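Local coordinates for cyclodipeptide synthetase (Mycobacterium tuberculosis, PDB 2X9Q), which probably joins two tyrosines delivered as tyrosyl-tRNA into cyclo(L-tyrosyl-L-tyrosyl) without using ATP, a step toward mycocyclosin, at residues F110-F115 with A242-P247; D202-F207 with Q224-Y229. All coordinates share one frame; numbering follows the deposited sequence.

Contact 1. Residues F110-F115 with A242-P247; sequences FDRVDF and AILGVP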
ATOM      1  N   PHE A 110      -9.951 -12.504   6.984  1.00 26.17           N
ATOM      2  CA  PHE A 110      -9.686 -12.850   5.568  1.00 25.03           C
ATOM      3  C   PHE A 110      -9.185 -14.279   5.426  1.00 25.35           C
ATOM      4  O   PHE A 110      -8.418 -14.721   6.288  1.00 28.67           O
ATOM      5  CB  PHE A 110      -8.616 -11.874   4.988  1.00 22.74           C
ATOM      6  CG  PHE A 110      -9.009 -10.437   5.105  1.00 20.50           C
ATOM      7  CD1 PHE A 110      -9.745  -9.851   4.107  1.00 20.88           C
ATOM      8  CD2 PHE A 110      -8.731  -9.716   6.250  1.00 22.72           C
ATOM      9  CE1 PHE A 110     -10.163  -8.502   4.210  1.00 21.97           C
ATOM     10  CE2 PHE A 110      -9.184  -8.391   6.407  1.00 24.80           C
ATOM     11  CZ  PHE A 110      -9.864  -7.770   5.404  1.00 23.46           C
ATOM     12  N   ASP A 111      -9.463 -14.953   4.309  1.00 25.66           N
ATOM     13  CA  ASP A 111      -8.895 -16.280   4.131  1.00 26.47           C
ATOM     14  C   ASP A 111      -7.375 -16.275   4.066  1.00 28.54           C
ATOM     15  O   ASP A 111      -6.697 -17.236   4.479  1.00 25.44           O
ATOM     16  CB  ASP A 111      -9.436 -17.016   2.927  1.00 26.78           C
ATOM     17  CG  ASP A 111     -10.968 -17.283   3.048  1.00 31.08           C
ATOM     18  OD1 ASP A 111     -11.529 -17.220   4.169  1.00 25.34           O
ATOM     19  OD2 ASP A 111     -11.585 -17.427   1.986  1.00 28.36           O
ATOM     20  N   ARG A 112      -6.818 -15.199   3.506  1.00 27.62           N
ATOM     21  CA  ARG A 112      -5.381 -15.160   3.305  1.00 27.08           C
ATOM     22  C   ARG A 112      -4.917 -13.698   3.523  1.00 26.55           C
ATOM     23  O   ARG A 112      -5.691 -12.767   3.236  1.00 25.00           O
ATOM     24  CB  ARG A 112      -5.170 -15.648   1.880  1.00 29.75           C
ATOM     25  CG  ARG A 112      -3.808 -16.114   1.577  1.00 39.92           C
ATOM     26  CD  ARG A 112      -3.499 -16.165   0.019  1.00 51.19           C
ATOM     27  NE  ARG A 112      -2.122 -15.674  -0.180  1.00 55.05           N
ATOM     28  CZ  ARG A 112      -1.464 -15.598  -1.333  1.00 58.34           C
ATOM     29  NH1 ARG A 112      -2.033 -15.982  -2.488  1.00 58.43           N
ATOM     30  NH2 ARG A 112      -0.197 -15.155  -1.313  1.00 57.69           N
ATOM     31  N   VAL A 113      -3.708 -13.486   4.066  1.00 23.85           N
ATOM     32  CA  VAL A 113      -3.225 -12.135   4.404  1.00 23.46           C
ATOM     33  C   VAL A 113      -1.783 -12.030   3.970  1.00 23.08           C
ATOM     34  O   VAL A 113      -0.957 -12.933   4.310  1.00 24.01           O
ATOM     35  CB  VAL A 113      -3.290 -11.823   5.893  1.00 22.71           C
ATOM     36  CG1 VAL A 113      -2.628 -10.416   6.203  1.00 17.31           C
ATOM     37  CG2 VAL A 113      -4.712 -11.887   6.421  1.00 26.58           C
ATOM     38  N   ASP A 114      -1.434 -10.983   3.227  1.00 23.12           N
ATOM     39  CA  ASP A 114       0.005 -10.786   2.803  1.00 22.64           C
ATOM     40  C   ASP A 114       0.486  -9.435   3.356  1.00 23.58           C
ATOM     41  O   ASP A 114      -0.154  -8.382   3.067  1.00 22.75           O
ATOM     42  CB  ASP A 114       0.175 -10.791   1.299  1.00 23.42           C
ATOM     43  CG  ASP A 114       0.166 -12.187   0.711  1.00 27.56           C
ATOM     44  OD1 ASP A 114       1.241 -12.814   0.671  1.00 33.20           O
ATOM     45  OD2 ASP A 114      -0.893 -12.700   0.374  1.00 25.91           O
ATOM     46  N   PHE A 115       1.512  -9.455   4.215  1.00 21.25           N
ATOM     47  CA  PHE A 115       2.152  -8.246   4.649  1.00 22.23           C
ATOM     48  C   PHE A 115       3.101  -7.998   3.492  1.00 23.66           C
ATOM     49  O   PHE A 115       3.741  -8.954   3.037  1.00 25.57           O
ATOM     50  CB  PHE A 115       3.070  -8.510   5.868  1.00 22.82           C
ATOM     51  CG  PHE A 115       2.393  -8.525   7.165  1.00 20.85           C
ATOM     52  CD1 PHE A 115       1.958  -7.344   7.718  1.00 21.14           C
ATOM     53  CD2 PHE A 115       2.185  -9.743   7.852  1.00 21.98           C
ATOM     54  CE1 PHE A 115       1.370  -7.305   8.987  1.00 23.01           C
ATOM     55  CE2 PHE A 115       1.559  -9.731   9.110  1.00 21.67           C
ATOM     56  CZ  PHE A 115       1.171  -8.510   9.681  1.00 24.76           C
ATOM     57  N   ALA A 242      -5.095 -10.071  -9.718  1.00 21.03           N
ATOM     58  CA  ALA A 242      -4.208 -10.485 -10.819  1.00 22.40           C
ATOM     59  C   ALA A 242      -2.817 -10.890 -10.363  1.00 24.14           C
ATOM     60  O   ALA A 242      -2.280 -11.870 -10.842  1.00 24.24           O
ATOM     61  CB  ALA A 242      -4.065  -9.414 -11.906  1.00 20.69           C
ATOM     62  N   ILE A 243      -2.247 -10.174  -9.409  1.00 23.46           N
ATOM     63  CA  ILE A 243      -0.841 -10.404  -9.076  1.00 23.87           C
ATOM     64  C   ILE A 243      -0.719 -11.660  -8.172  1.00 26.15           C
ATOM     65  O   ILE A 243       0.217 -12.439  -8.340  1.00 25.64           O
ATOM     66  CB  ILE A 243      -0.350  -9.159  -8.318  1.00 24.54           C
ATOM     67  CG1 ILE A 243      -0.334  -7.956  -9.324  1.00 22.03           C
ATOM     68  CG2 ILE A 243       1.009  -9.441  -7.584  1.00 21.46           C
ATOM     69  CD1 ILE A 243      -0.143  -6.560  -8.587  1.00 19.89           C
ATOM     70  N   LEU A 244      -1.632 -11.806  -7.219  1.00 25.90           N
ATOM     71  CA  LEU A 244      -1.564 -12.881  -6.213  1.00 28.64           C
ATOM     72  C   LEU A 244      -2.520 -14.052  -6.504  1.00 28.87           C
ATOM     73  O   LEU A 244      -2.493 -15.028  -5.792  1.00 30.27           O
ATOM     74  CB  LEU A 244      -1.828 -12.329  -4.816  1.00 27.47           C
ATOM     75  CG  LEU A 244      -0.708 -11.404  -4.290  1.00 29.61           C
ATOM     76  CD1 LEU A 244      -1.069 -10.895  -2.907  1.00 27.64           C
ATOM     77  CD2 LEU A 244       0.618 -12.190  -4.258  1.00 29.73           C
ATOM     78  N   GLY A 245      -3.380 -13.932  -7.521  1.00 28.65           N
ATOM     79  CA  GLY A 245      -4.368 -14.969  -7.870  1.00 26.71           C
ATOM     80  C   GLY A 245      -5.381 -15.229  -6.774  1.00 28.28           C
ATOM     81  O   GLY A 245      -5.613 -16.404  -6.466  1.00 28.85           O
ATOM     82  N   VAL A 246      -5.981 -14.188  -6.159  1.00 24.16           N
ATOM     83  CA  VAL A 246      -6.974 -14.358  -5.115  1.00 24.32           C
ATOM     84  C   VAL A 246      -8.299 -13.775  -5.714  1.00 24.04           C
ATOM     85  O   VAL A 246      -8.241 -13.087  -6.725  1.00 23.73           O
ATOM     86  CB  VAL A 246      -6.564 -13.612  -3.831  1.00 23.97           C
ATOM     87  CG1 VAL A 246      -5.320 -14.355  -3.180  1.00 24.94           C
ATOM     88  CG2 VAL A 246      -6.261 -12.126  -4.163  1.00 21.57           C
ATOM     89  N   PRO A 247      -9.469 -14.141  -5.166  1.00 23.36           N
ATOM     90  CA  PRO A 247     -10.725 -13.687  -5.805  1.00 22.40           C
ATOM     91  C   PRO A 247     -10.938 -12.167  -5.700  1.00 23.09           C
ATOM     92  O   PRO A 247     -11.462 -11.532  -6.643  1.00 22.73           O
ATOM     93  CB  PRO A 247     -11.848 -14.443  -4.975  1.00 22.46           C
ATOM     94  CG  PRO A 247     -11.109 -15.761  -4.581  1.00 24.01           C
ATOM     95  CD  PRO A 247      -9.676 -15.317  -4.267  1.00 22.17           C
TER
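The guanidinium of R112 meets V246 CG1 and the carbonyl oxygen of L244 obliquely, while the carboxylate of D114 takes a methyl of L244 against one oxygen. This is where the C-terminal end of helix 220-244, just before its chain turns into strand 249-253, settles beside strand 112-117 in the Rossmann-type mixed sheet of the cyclodipeptide synthase fold. R112 and D114, two apart on the strand, both point toward the helix end. R112 starts out extended, with CG anti to the backbone N (chi1 -161°), then bends at chi3, with its NH2 at D114 OD2; R112 NH2 and D114 OD2 form a salt bridge of 3.1 Å. Outside the pair, D114 OD2 is also hydrogen-bonded to H82 NE2 and D114 OD1 makes a salt bridge to R168, so several groups hold the carboxylate and its rotation is largely fixed. R112 and R168 gather round the same anion, which probably steadies its negative charge. On the helix side, L244 comes at D114 from the opposite direction and lays CD1 3.7 Å from OD2 of D114, an apolar methyl against the carboxylate. At G245 the backbone leaves helical phi/psi, with positive phi, and the chain goes on to V246. The V246 side chain crosses that of R112 at about a right angle, and its CG1 reaches the arginine at two points, 4.1 Å from CD and 3.7 Å from NH1.

Contact 2. Residues D202-F207 with Q224-Y229; sequences DLVRRF and QVCMDY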
ATOM      1  N   ASP A 202      -0.568  16.707  -8.269  1.00 20.80           N
ATOM      2  CA  ASP A 202      -1.219  17.441  -7.224  1.00 21.04           C
ATOM      3  C   ASP A 202      -1.361  16.502  -6.010  1.00 21.98           C
ATOM      4  O   ASP A 202      -1.163  16.919  -4.864  1.00 23.51           O
ATOM      5  CB  ASP A 202      -2.632  17.949  -7.646  1.00 20.15           C
ATOM      6  CG  ASP A 202      -3.116  19.071  -6.729  1.00 21.36           C
ATOM      7  OD1 ASP A 202      -2.445  20.142  -6.706  1.00 23.07           O
ATOM      8  OD2 ASP A 202      -4.128  18.900  -6.016  1.00 22.43           O
ATOM      9  N   LEU A 203      -1.817  15.267  -6.259  1.00 22.51           N
ATOM     10  CA  LEU A 203      -2.017  14.258  -5.173  1.00 22.08           C
ATOM     11  C   LEU A 203      -0.665  13.958  -4.507  1.00 22.44           C
ATOM     12  O   LEU A 203      -0.605  13.897  -3.321  1.00 24.49           O
ATOM     13  CB  LEU A 203      -2.693  12.974  -5.764  1.00 22.07           C
ATOM     14  CG  LEU A 203      -4.189  13.194  -6.082  1.00 21.93           C
ATOM     15  CD1 LEU A 203      -4.841  12.034  -6.823  1.00 22.41           C
ATOM     16  CD2 LEU A 203      -5.102  13.590  -4.886  1.00 25.03           C
ATOM     17  N   VAL A 204       0.434  13.909  -5.245  1.00 22.59           N
ATOM     18  CA  VAL A 204       1.713  13.759  -4.588  1.00 23.38           C
ATOM     19  C   VAL A 204       2.037  14.942  -3.690  1.00 25.47           C
ATOM     20  O   VAL A 204       2.479  14.716  -2.583  1.00 25.60           O
ATOM     21  CB  VAL A 204       2.814  13.506  -5.615  1.00 24.80           C
ATOM     22  CG1 VAL A 204       4.244  13.864  -5.109  1.00 24.14           C
ATOM     23  CG2 VAL A 204       2.707  12.008  -6.062  1.00 24.20           C
ATOM     24  N   ARG A 205       1.874  16.195  -4.171  1.00 25.88           N
ATOM     25  CA  ARG A 205       2.206  17.374  -3.379  1.00 27.75           C
ATOM     26  C   ARG A 205       1.318  17.423  -2.151  1.00 29.35           C
ATOM     27  O   ARG A 205       1.823  17.775  -1.076  1.00 27.95           O
ATOM     28  CB  ARG A 205       2.084  18.683  -4.173  1.00 28.65           C
ATOM     29  CG  ARG A 205       3.102  18.769  -5.300  1.00 29.21           C
ATOM     30  CD  ARG A 205       2.789  19.919  -6.291  1.00 30.43           C
ATOM     31  NE  ARG A 205       3.829  19.930  -7.329  1.00 26.55           N
ATOM     32  CZ  ARG A 205       3.688  20.288  -8.589  1.00 32.12           C
ATOM     33  NH1 ARG A 205       2.486  20.660  -9.076  1.00 29.00           N
ATOM     34  NH2 ARG A 205       4.766  20.233  -9.398  1.00 27.24           N
ATOM     35  N   ARG A 206       0.021  17.067  -2.271  1.00 31.08           N
ATOM     36  CA  ARG A 206      -0.833  17.056  -1.076  1.00 34.91           C
ATOM     37  C   ARG A 206      -0.262  16.060  -0.024  1.00 36.64           C
ATOM     38  O   ARG A 206      -0.126  16.384   1.151  1.00 36.96           O
ATOM     39  CB  ARG A 206      -2.275  16.641  -1.344  1.00 36.75           C
ATOM     40  CG  ARG A 206      -3.219  17.712  -1.955  1.00 45.56           C
ATOM     41  CD  ARG A 206      -3.045  19.151  -1.474  1.00 53.83           C
ATOM     42  NE  ARG A 206      -2.750  19.953  -2.663  1.00 59.73           N
ATOM     43  CZ  ARG A 206      -1.602  20.602  -2.905  1.00 62.90           C
ATOM     44  NH1 ARG A 206      -1.470  21.278  -4.061  1.00 59.86           N
ATOM     45  NH2 ARG A 206      -0.603  20.606  -1.992  1.00 60.49           N
ATOM     46  N   PHE A 207       0.081  14.853  -0.477  1.00 36.84           N
ATOM     47  CA  PHE A 207       0.625  13.857   0.411  1.00 38.78           C
ATOM     48  C   PHE A 207       1.959  14.311   1.065  1.00 38.39           C
ATOM     49  O   PHE A 207       2.176  14.041   2.251  1.00 37.94           O
ATOM     50  CB  PHE A 207       0.816  12.546  -0.324  1.00 38.48           C
ATOM     51  CG  PHE A 207       1.628  11.556   0.422  1.00 42.16           C
ATOM     52  CD1 PHE A 207       1.134  10.981   1.605  1.00 44.97           C
ATOM     53  CD2 PHE A 207       2.920  11.193  -0.038  1.00 46.83           C
ATOM     54  CE1 PHE A 207       1.908  10.065   2.345  1.00 44.41           C
ATOM     55  CE2 PHE A 207       3.719  10.256   0.682  1.00 48.27           C
ATOM     56  CZ  PHE A 207       3.194   9.680   1.885  1.00 46.97           C
ATOM     57  N   GLN A 224       9.451  13.889  -7.538  1.00 26.93           N
ATOM     58  CA  GLN A 224       9.734  12.843  -8.502  1.00 28.10           C
ATOM     59  C   GLN A 224       9.999  11.483  -7.782  1.00 27.53           C
ATOM     60  O   GLN A 224       9.477  10.459  -8.174  1.00 24.77           O
ATOM     61  CB  GLN A 224      10.964  13.197  -9.365  1.00 29.88           C
ATOM     62  CG  GLN A 224      11.125  12.129 -10.475  1.00 36.93           C
ATOM     63  CD  GLN A 224       9.731  11.921 -11.228  1.00 49.07           C
ATOM     64  OE1 GLN A 224       9.230  12.867 -11.870  1.00 52.10           O
ATOM     65  NE2 GLN A 224       9.102  10.726 -11.097  1.00 47.34           N
ATOM     66  N   VAL A 225      10.780  11.489  -6.690  1.00 26.16           N
ATOM     67  CA  VAL A 225      11.031  10.204  -5.995  1.00 26.01           C
ATOM     68  C   VAL A 225       9.730   9.677  -5.364  1.00 25.58           C
ATOM     69  O   VAL A 225       9.458   8.473  -5.408  1.00 24.58           O
ATOM     70  CB  VAL A 225      12.186  10.367  -4.951  1.00 27.03           C
ATOM     71  CG1 VAL A 225      12.262   9.155  -3.963  1.00 26.23           C
ATOM     72  CG2 VAL A 225      13.495  10.612  -5.753  1.00 27.07           C
ATOM     73  N   CYS A 226       8.924  10.568  -4.801  1.00 23.44           N
ATOM     74  CA  CYS A 226       7.662  10.136  -4.208  1.00 25.70           C
ATOM     75  C   CYS A 226       6.729   9.530  -5.301  1.00 24.90           C
ATOM     76  O   CYS A 226       6.095   8.494  -5.085  1.00 24.15           O
ATOM     77  CB  CYS A 226       6.958  11.337  -3.550  1.00 23.89           C
ATOM     78  SG  CYS A 226       5.475  10.887  -2.689  1.00 29.71           S
HETATM   79  N   MSE A 227       6.680  10.176  -6.460  1.00 25.06           N
HETATM   80  CA  MSE A 227       5.930   9.597  -7.625  1.00 26.56           C
HETATM   81  C   MSE A 227       6.470   8.202  -7.957  1.00 26.98           C
HETATM   82  O   MSE A 227       5.703   7.266  -8.242  1.00 27.52           O
HETATM   83  CB  MSE A 227       5.999  10.529  -8.835  1.00 24.88           C
HETATM   84  CG  MSE A 227       5.258  10.015 -10.148  1.00 29.46           C
HETATM   85 SE   MSE A 227       3.316  10.082  -9.807  1.00 35.45          SE
HETATM   86  CE  MSE A 227       3.254  12.104 -10.116  1.00 34.00           C
ATOM     87  N   ASP A 228       7.797   8.021  -7.917  1.00 25.88           N
ATOM     88  CA  ASP A 228       8.351   6.703  -8.237  1.00 25.34           C
ATOM     89  C   ASP A 228       7.926   5.653  -7.204  1.00 23.67           C
ATOM     90  O   ASP A 228       7.626   4.500  -7.557  1.00 25.52           O
ATOM     91  CB  ASP A 228       9.903   6.746  -8.289  1.00 25.27           C
ATOM     92  CG  ASP A 228      10.449   7.490  -9.518  1.00 30.47           C
ATOM     93  OD1 ASP A 228       9.729   7.775 -10.504  1.00 28.80           O
ATOM     94  OD2 ASP A 228      11.634   7.826  -9.462  1.00 32.94           O
ATOM     95  N   TYR A 229       7.972   6.032  -5.950  1.00 23.48           N
ATOM     96  CA  TYR A 229       7.681   5.179  -4.790  1.00 25.45           C
ATOM     97  C   TYR A 229       6.191   4.750  -4.879  1.00 25.61           C
ATOM     98  O   TYR A 229       5.882   3.576  -4.820  1.00 25.55           O
ATOM     99  CB  TYR A 229       7.940   6.024  -3.529  1.00 26.69           C
ATOM    100  CG  TYR A 229       7.754   5.329  -2.191  1.00 32.05           C
ATOM    101  CD1 TYR A 229       6.462   4.977  -1.719  1.00 37.25           C
ATOM    102  CD2 TYR A 229       8.896   5.055  -1.350  1.00 38.16           C
ATOM    103  CE1 TYR A 229       6.305   4.295  -0.412  1.00 39.81           C
ATOM    104  CE2 TYR A 229       8.757   4.378  -0.060  1.00 40.99           C
ATOM    105  CZ  TYR A 229       7.456   4.003   0.392  1.00 42.65           C
ATOM    106  OH  TYR A 229       7.316   3.357   1.625  1.00 48.40           O
TER
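On the helix that presents C226 and M227 to V204 and F207, Q224 NE2 donates to D228 OD1 at 3.1 Å. The bond is moderately bent (142° at the hydrogen): D228 OD1 lies close to the amide plane of Q224 but is itself met from above its carboxylate plane. This i to i+4 link bridges one turn of helix 220-244, and the contact with helix 194-210 is apolar. V204 sits at the crossing and splits its two methyls between neighbouring partners. Its CG1 rests on C226 CB at 4.0 Å, while CG2 meets the terminal methyl of M227, a selenomethionine, with CE 4.1 Å away. The M227 side chain, bent at chi2 and chi3, crosses that of V204 at about a right angle; M227 also touches C200 and Q201 one turn earlier on the facing helix. One turn after V204, F207 offers its ring edge to sulfur: C226 SG lies 3.7 Å from F207 CD2 and almost in the ring plane, 83° off the normal. Beyond the pair, L208 also touches C226 and P258 packs on F207. Crossing at 104° with their axes 9.9 Å apart, the two helix segments form a nearly perpendicular packing with a cysteine sulfur-aromatic contact between F207 and C226; the second helix carries, one turn after C226, Y229, which by similarity belongs to the substrate site and could bind aminoacyl-tRNA.

How the contacts relate
Helix 220-244 joins the two contacts: contact 2 uses an early part of it, contact 1 its C-terminal end, and they lie on opposite sides of the chain's centre. Their centres are 27 Å apart and their nearest atoms about 12 Å, so neither touches the other. Between the two runs of the helix falls E233, which by similarity could have a critical role in catalysis. Contact 2 is the one near the site: the side chain of F207 is about 8 Å from that of E233 and about 7 Å from that of Y253, a predicted substrate binder. Contact 1 lies away from these residues and docks the same helix onto the sheet.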